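Local coordinates for Nop domain-containing protein (Archaeoglobus fulgidus, PDB 1NT2), which serves as the Nop5p core protein of archaeal box C/D sRNPs, binding the methyltransferase fibrillarin and probably the guide RNA, at the interface of chains B and A. Residues are numbered along the deposited sequence; one frame, centred on the assembly and turned at random. Chains: chain A, conserved hypothetical protein; chain B, Fibrillarin-like pre-rRNA processing protein.

The interface of chains B and A. Residues chain B 112-113, 116, 119; chain A 165-168, 232.
The phenyl ring of B:Phe112 meets methylenes CD and CE of A:Lys232 at its CE1–CD1 edge, the lysine raised to one side of the ring plane and the side chains crossing at about a right angle. Here fibrillarin, a Rossmann-like methyltransferase, presents the loop after strand 107-110 to the Nop-family protein Nop5p. The nearest approach is 3.6 Å, from B:Phe112 CE1 to A:Lys232 CD. Phenylalanine supplies a flat apolar edge; lysine flanks it with methylenes, and its bend at chi3 (-64°) turns the amine back over that side, towards B:Lys119. The B:Asp113 carboxylate and A:Arg166 guanidinium have planes turned 30° against each other without charged contact; B:Asp113 OD1 and A:Arg166 NE are 5.3 Å apart, so any attraction is probably long-range.

B:Asp113 belongs to the S-adenosylmethionine site, placing cofactor binding next to this protein contact. Its CG is anti to the backbone N (chi1 -179°), and its CB packs 3.5 Å from A:Arg166 CB as the side chains cross nearly at right angles. A short acid can pin an amine: B:Lys116 NZ meets B:Asp113 OD2 at 2.6 Å, nearly along the C-O axis, in a salt bridge that probably steers it. This same NZ donates to the backbone carbonyl of A:Arg166, 3.2 Å from its O and above the carbonyl plane. Bends at chi3 and chi4 fold the lysine into this double role, while it crosses the compact, apolar A:Pro168 ring at about a right angle, CE beside CG.

B:Lys119 slides past A:Lys232 in the opposite direction, its CG 3.5 Å from A:Lys232 NZ. The amines are 5.0 Å apart, B:Lys119 NZ to A:Lys232 NZ, a separation the opposed chains would allow and that should ease repulsion. Long and flexible, B:Lys119 brings its charge near the C-terminal end of helix 161-165, which may favour it; NZ to A:Val165 O, 3.7 Å, is at most a long polar contact.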
loop_
_atom_site.group_PDB
_atom_site.type_symbol
_atom_site.label_atom_id
_atom_site.label_comp_id
_atom_site.label_asym_id
_atom_site.label_seq_id
_atom_site.Cartn_x
_atom_site.Cartn_y
_atom_site.Cartn_z
ATOM N N PHE B 112 27.759 -17.933 -20.092
ATOM C CA PHE B 112 27.612 -16.487 -19.956
ATOM C C PHE B 112 26.533 -15.901 -20.833
ATOM O O PHE B 112 26.091 -16.528 -21.789
ATOM C CB PHE B 112 28.926 -15.812 -20.304
ATOM C CG PHE B 112 30.089 -16.354 -19.556
ATOM C CD1 PHE B 112 30.188 -16.180 -18.180
ATOM C CD2 PHE B 112 31.094 -17.036 -20.220
ATOM C CE1 PHE B 112 31.280 -16.679 -17.469
ATOM C CE2 PHE B 112 32.195 -17.540 -19.520
ATOM C CZ PHE B 112 32.287 -17.360 -18.138
ATOM N N ASP B 113 26.129 -14.680 -20.501
ATOM C CA ASP B 113 25.109 -13.976 -21.270
ATOM C C ASP B 113 25.692 -13.570 -22.613
ATOM O O ASP B 113 26.679 -12.837 -22.672
ATOM C CB ASP B 113 24.631 -12.733 -20.508
ATOM C CG ASP B 113 23.549 -11.960 -21.255
ATOM O OD1 ASP B 113 22.816 -12.594 -22.039
ATOM O OD2 ASP B 113 23.412 -10.732 -21.051
ATOM N N LYS B 116 26.252 -9.691 -24.134
ATOM C CA LYS B 116 27.432 -8.851 -23.952
ATOM C C LYS B 116 28.711 -9.682 -24.094
ATOM O O LYS B 116 29.252 -10.183 -23.109
ATOM C CB LYS B 116 27.373 -8.159 -22.588
ATOM C CG LYS B 116 26.945 -9.051 -21.451
ATOM C CD LYS B 116 26.523 -8.233 -20.239
ATOM C CE LYS B 116 25.271 -7.406 -20.526
ATOM N NZ LYS B 116 24.052 -8.252 -20.607
ATOM N N LYS B 119 32.239 -9.533 -22.237
ATOM C CA LYS B 119 32.339 -10.235 -20.974
ATOM C C LYS B 119 33.183 -11.502 -21.095
ATOM O O LYS B 119 33.882 -11.880 -20.162
ATOM C CB LYS B 119 30.943 -10.600 -20.493
ATOM C CG LYS B 119 30.719 -10.379 -19.027
ATOM C CD LYS B 119 30.640 -8.904 -18.732
ATOM C CE LYS B 119 30.167 -8.675 -17.309
ATOM N NZ LYS B 119 28.825 -9.259 -17.048
ATOM N N VAL A 165 24.344 -12.164 -12.461
ATOM C CA VAL A 165 25.603 -12.353 -13.159
ATOM C C VAL A 165 25.609 -11.794 -14.580
ATOM O O VAL A 165 26.674 -11.609 -15.165
ATOM C CB VAL A 165 25.981 -13.857 -13.169
ATOM C CG1 VAL A 165 25.768 -14.452 -14.536
ATOM C CG2 VAL A 165 27.400 -14.031 -12.698
ATOM N N ARG A 166 24.433 -11.515 -15.138
ATOM C CA ARG A 166 24.355 -10.977 -16.496
ATOM C C ARG A 166 23.938 -9.503 -16.507
ATOM O O ARG A 166 23.541 -8.968 -17.539
ATOM C CB ARG A 166 23.380 -11.802 -17.338
ATOM C CG ARG A 166 21.938 -11.545 -17.024
ATOM C CD ARG A 166 21.038 -12.581 -17.649
ATOM N NE ARG A 166 21.280 -13.907 -17.095
ATOM C CZ ARG A 166 20.429 -14.923 -17.200
ATOM N NH1 ARG A 166 19.277 -14.766 -17.837
ATOM N NH2 ARG A 166 20.731 -16.096 -16.669
ATOM N N LEU A 167 24.033 -8.853 -15.354
ATOM C CA LEU A 167 23.675 -7.446 -15.238
ATOM C C LEU A 167 24.876 -6.567 -15.572
ATOM O O LEU A 167 26.000 -6.854 -15.147
ATOM C CB LEU A 167 23.210 -7.140 -13.810
ATOM C CG LEU A 167 21.794 -7.576 -13.415
ATOM C CD1 LEU A 167 21.654 -7.644 -11.904
ATOM C CD2 LEU A 167 20.794 -6.594 -14.007
ATOM N N PRO A 168 24.661 -5.488 -16.347
ATOM C CA PRO A 168 25.755 -4.582 -16.714
ATOM C C PRO A 168 26.202 -3.859 -15.456
ATOM O O PRO A 168 25.463 -3.793 -14.477
ATOM C CB PRO A 168 25.099 -3.619 -17.696
ATOM C CG PRO A 168 23.975 -4.407 -18.257
ATOM C CD PRO A 168 23.426 -5.112 -17.048
ATOM N N LYS A 232 30.250 -12.863 -10.671
ATOM C CA LYS A 232 30.476 -13.988 -11.576
ATOM C C LYS A 232 31.422 -15.002 -10.962
ATOM O O LYS A 232 31.196 -16.215 -11.018
ATOM C CB LYS A 232 31.061 -13.511 -12.895
ATOM C CG LYS A 232 31.283 -14.629 -13.881
ATOM C CD LYS A 232 32.172 -14.185 -15.030
ATOM C CE LYS A 232 31.532 -13.085 -15.883
ATOM N NZ LYS A 232 32.413 -12.734 -17.033
#